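Side-chain contacts in polyhedrin (Operophtera brumata cypovirus 19, PDB 5A99), which forms the crystalline matrix of cypovirus polyhedra, the occlusion bodies that probably protect embedded virus particles outside the insect host: residues Asp118-Leu121 with Gly122-Trp125; Asp223-Glu226 with Thr227-Ala230. All coordinates share one frame; numbering follows the deposited sequence.

Contact 1 of 2, residues Asp118-Leu121 with Gly122-Trp125; sequences DVDL and GSVW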
loop_
_atom_site.group_PDB
_atom_site.type_symbol
_atom_site.label_atom_id
_atom_site.label_comp_id
_atom_site.label_asym_id
_atom_site.label_seq_id
_atom_site.Cartn_x
_atom_site.Cartn_y
_atom_site.Cartn_z
ATOM N N ASP A 118 -19.481 13.150 -4.593
ATOM C CA ASP A 118 -20.630 12.944 -3.725
ATOM C C ASP A 118 -20.114 12.268 -2.471
ATOM O O ASP A 118 -20.291 11.062 -2.272
ATOM C CB ASP A 118 -21.695 12.076 -4.403
ATOM C CG ASP A 118 -22.947 11.940 -3.566
ATOM O OD1 ASP A 118 -23.257 12.891 -2.821
ATOM O OD2 ASP A 118 -23.616 10.886 -3.649
ATOM N N VAL A 119 -19.442 13.040 -1.630
ATOM C CA VAL A 119 -18.810 12.446 -0.469
ATOM C C VAL A 119 -19.765 12.383 0.720
ATOM O O VAL A 119 -20.650 13.229 0.889
ATOM C CB VAL A 119 -17.515 13.193 -0.059
ATOM C CG1 VAL A 119 -16.598 13.360 -1.244
ATOM C CG2 VAL A 119 -17.831 14.516 0.536
ATOM N N ASP A 120 -19.566 11.354 1.529
ATOM C CA ASP A 120 -20.213 11.231 2.807
ATOM C C ASP A 120 -19.439 12.108 3.771
ATOM O O ASP A 120 -18.358 11.744 4.232
ATOM C CB ASP A 120 -20.167 9.783 3.270
ATOM C CG ASP A 120 -20.621 9.617 4.696
ATOM O OD1 ASP A 120 -21.262 10.547 5.235
ATOM O OD2 ASP A 120 -20.351 8.547 5.280
ATOM N N LEU A 121 -19.982 13.279 4.057
ATOM C CA LEU A 121 -19.283 14.243 4.899
ATOM C C LEU A 121 -19.029 13.706 6.311
ATOM O O LEU A 121 -18.026 14.048 6.930
ATOM C CB LEU A 121 -20.057 15.554 4.957
ATOM C CG LEU A 121 -20.048 16.403 3.682
ATOM C CD1 LEU A 121 -21.052 17.551 3.782
ATOM C CD2 LEU A 121 -18.658 16.930 3.400
ATOM N N GLY A 122 -19.933 12.864 6.806
ATOM C CA GLY A 122 -19.751 12.208 8.089
ATOM C C GLY A 122 -18.620 11.190 8.105
ATOM O O GLY A 122 -18.241 10.694 9.159
ATOM N N SER A 123 -18.083 10.862 6.941
ATOM C CA SER A 123 -16.956 9.939 6.877
ATOM C C SER A 123 -15.634 10.691 6.727
ATOM O O SER A 123 -14.563 10.098 6.780
ATOM C CB SER A 123 -17.133 8.954 5.720
ATOM O OG SER A 123 -16.838 9.556 4.472
ATOM N N VAL A 124 -15.694 11.999 6.526
ATOM C CA VAL A 124 -14.456 12.735 6.290
ATOM C C VAL A 124 -13.633 12.861 7.577
ATOM O O VAL A 124 -14.052 13.501 8.540
ATOM C CB VAL A 124 -14.711 14.125 5.678
ATOM C CG1 VAL A 124 -13.408 14.857 5.535
ATOM C CG2 VAL A 124 -15.402 13.992 4.329
ATOM N N TRP A 125 -12.460 12.231 7.571
ATOM C CA TRP A 125 -11.634 12.099 8.757
ATOM C C TRP A 125 -10.205 12.458 8.391
ATOM O O TRP A 125 -9.690 12.021 7.374
ATOM C CB TRP A 125 -11.732 10.664 9.282
ATOM C CG TRP A 125 -10.779 10.341 10.389
ATOM C CD1 TRP A 125 -10.910 10.682 11.704
ATOM C CD2 TRP A 125 -9.560 9.587 10.288
ATOM N NE1 TRP A 125 -9.847 10.202 12.425
ATOM C CE2 TRP A 125 -9.005 9.522 11.585
ATOM C CE3 TRP A 125 -8.887 8.963 9.234
ATOM C CZ2 TRP A 125 -7.808 8.861 11.854
ATOM C CZ3 TRP A 125 -7.692 8.294 9.509
ATOM C CH2 TRP A 125 -7.166 8.256 10.803
HETATM O O HOH W 1 -16.209 14.835 9.162
#

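Contact 2 of 2, residues Asp223-Glu226 with Thr227-Ala230; sequences DDEE and TSVA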
loop_
_atom_site.group_PDB
_atom_site.type_symbol
_atom_site.label_atom_id
_atom_site.label_comp_id
_atom_site.label_asym_id
_atom_site.label_seq_id
_atom_site.Cartn_x
_atom_site.Cartn_y
_atom_site.Cartn_z
ATOM N N ASP A 223 5.687 24.733 -9.331
ATOM C CA ASP A 223 6.500 25.920 -9.030
ATOM C C ASP A 223 5.925 26.748 -7.866
ATOM O O ASP A 223 6.640 27.088 -6.907
ATOM C CB ASP A 223 6.600 26.803 -10.283
ATOM C CG ASP A 223 7.411 26.169 -11.401
ATOM O OD1 ASP A 223 7.783 24.980 -11.296
ATOM O OD2 ASP A 223 7.673 26.875 -12.403
ATOM N N ASP A 224 4.646 27.099 -7.983
ATOM C CA ASP A 224 3.892 27.729 -6.899
ATOM C C ASP A 224 2.407 27.515 -7.144
ATOM O O ASP A 224 2.024 26.799 -8.067
ATOM C CB ASP A 224 4.218 29.221 -6.743
ATOM C CG ASP A 224 3.660 30.089 -7.879
ATOM O OD1 ASP A 224 2.826 29.625 -8.692
ATOM O OD2 ASP A 224 4.062 31.273 -7.945
ATOM N N GLU A 225 1.575 28.123 -6.308
ATOM C CA GLU A 225 0.141 27.879 -6.356
ATOM C C GLU A 225 -0.503 28.248 -7.693
ATOM O O GLU A 225 -1.325 27.501 -8.212
ATOM C CB GLU A 225 -0.546 28.653 -5.240
ATOM C CG GLU A 225 -2.039 28.416 -5.189
ATOM C CD GLU A 225 -2.666 29.042 -3.969
ATOM O OE1 GLU A 225 -2.617 30.287 -3.875
ATOM O OE2 GLU A 225 -3.183 28.294 -3.107
ATOM N N GLU A 226 -0.133 29.396 -8.258
ATOM C CA GLU A 226 -0.707 29.807 -9.540
ATOM C C GLU A 226 -0.386 28.790 -10.636
ATOM O O GLU A 226 -1.226 28.493 -11.485
ATOM C CB GLU A 226 -0.233 31.206 -9.936
ATOM C CG GLU A 226 -0.647 31.648 -11.340
ATOM C CD GLU A 226 -2.158 31.628 -11.581
ATOM O OE1 GLU A 226 -2.923 31.397 -10.625
ATOM O OE2 GLU A 226 -2.581 31.848 -12.741
ATOM N N THR A 227 0.817 28.230 -10.603
ATOM C CA THR A 227 1.184 27.251 -11.617
ATOM C C THR A 227 0.228 26.066 -11.532
ATOM O O THR A 227 -0.275 25.607 -12.551
ATOM C CB THR A 227 2.651 26.778 -11.493
ATOM O OG1 THR A 227 3.526 27.914 -11.467
ATOM C CG2 THR A 227 3.028 25.897 -12.664
ATOM N N SER A 228 -0.034 25.594 -10.313
ATOM C CA SER A 228 -0.970 24.491 -10.097
ATOM C C SER A 228 -2.392 24.864 -10.531
ATOM O O SER A 228 -3.093 24.042 -11.115
ATOM C CB SER A 228 -0.963 24.015 -8.633
ATOM O OG SER A 228 -1.580 24.940 -7.763
ATOM N N VAL A 229 -2.805 26.103 -10.264
ATOM C CA VAL A 229 -4.129 26.570 -10.684
ATOM C C VAL A 229 -4.215 26.465 -12.207
ATOM O O VAL A 229 -5.162 25.894 -12.750
ATOM C CB VAL A 229 -4.424 28.020 -10.186
ATOM C CG1 VAL A 229 -5.611 28.632 -10.908
ATOM C CG2 VAL A 229 -4.649 28.037 -8.677
ATOM N N ALA A 230 -3.200 26.986 -12.882
ATOM C CA ALA A 230 -3.148 26.976 -14.337
ATOM C C ALA A 230 -3.033 25.585 -14.959
ATOM O O ALA A 230 -3.693 25.287 -15.959
ATOM C CB ALA A 230 -2.009 27.843 -14.812
#

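Contact 1 of 2, residues Asp118-Leu121 with Gly122-Trp125
The carbonyl oxygen of D120 is gripped twice by S123. The hydroxyl is the nearer donor, with S123 OG 2.7 Å from D120 O, lying in the carbonyl plane on a lone pair. The amide comes from above that plane instead, S123 N standing 2.9 Å from D120 O and 55° out of it. With chi1 at 77°, S123 OG sits between its own backbone N and carbonyl carbon, and this folds the hydroxyl back onto the turn. The next step repeats the i to i+3 pattern, V124 N donating to L121 O at 3.1 Å. One water bridges L121 O and V124 O, donating to both. The D120 carboxylate curls over the start of the same turn: its OD1 takes a weak bond from G122 N at 3.1 Å, while OD2 lies 3.3 Å from S123 CB and accepts from Q190. Apolar contact is slight, L121 CD2 reaching V124 CG2 at 4.5 Å.

Two consecutive turns thus carry the chain from strand 110-116 into strand 125-129. Q190 ties them to strand 184-190, since its backbone N also bonds S123 OG, and Y206 of a second subunit packs on S123. The chemistry implies a connection fixed mainly by polar bonds, in which one serine hydroxyl links the turn's own carbonyl to the neighbouring strand.

Contact 2 of 2, residues Asp223-Glu226 with Thr227-Ala230
D224 is the N-cap of helix 225-236, and T227 N is the amide it caps. D224 OD1 accepts from T227 N at 3.1 Å, in a fairly straight bond (161° at the hydrogen), the amide approaching almost in line with the D224 CG-OD1 bond. The carboxylate can do this because chi1 of 71° places CG between the D224 backbone N and carbonyl carbon, bending the side chain back over the first turn, where it lies roughly perpendicular to that of T227. The negative carboxylate would also suit the positive end of the helix dipole.

The tight part lies on the inner side, around E225 O. V229 N reaches this oxygen in the carbonyl plane at 2.9 Å, and the S228 hydroxyl adds a second bond from slightly off the plane. V229 CG2 packs beside the same carbonyl, 3.4 Å from E225 O. Here S228 is buried against L46 and I48 of strand 46-53 and Y222 of strand 218-222, while the E225 carboxylate bonds Y240 OH and the K243 backbone N.

The outer side is looser. E226 is exposed, and its chain, bent at chi2 (57°), passes obliquely over V229, bringing OE1 within 3.7 Å of V229 CB in van der Waals contact. D223, also exposed, lays its CB beside T227 OG1, and its carboxylate makes a long, weak ion pair with R85 of a third subunit. Along this side the backbone keeps its i to i+4 helical bonding, with A230 N donating to E226 O at 2.8 Å. Back on the buried side, the shortest bond of the contact runs from S228 OG to E225 O, at 2.6 Å.

Contact 1 precedes contact 2 along the chain, and the two lie on opposite sides of its centre, with their own centres 27 Å apart and nearest atoms about 19 Å apart. They share no strand. Contact 1 leaves strand 110-116 of the six-stranded antiparallel sheet and enters 125-129, a strand of the three-stranded sheet; contact 2 follows 218-222, outermost in the six-stranded sheet within this chain, and starts the helix 225-236. Contact 1 thus joins the two sheets in sequence, while contact 2 passes from a sheet strand to a helix. Both have neighbours in other subunits of the trimer and residues touching crystal neighbours, consistent with a protein whose natural form is a microcrystal.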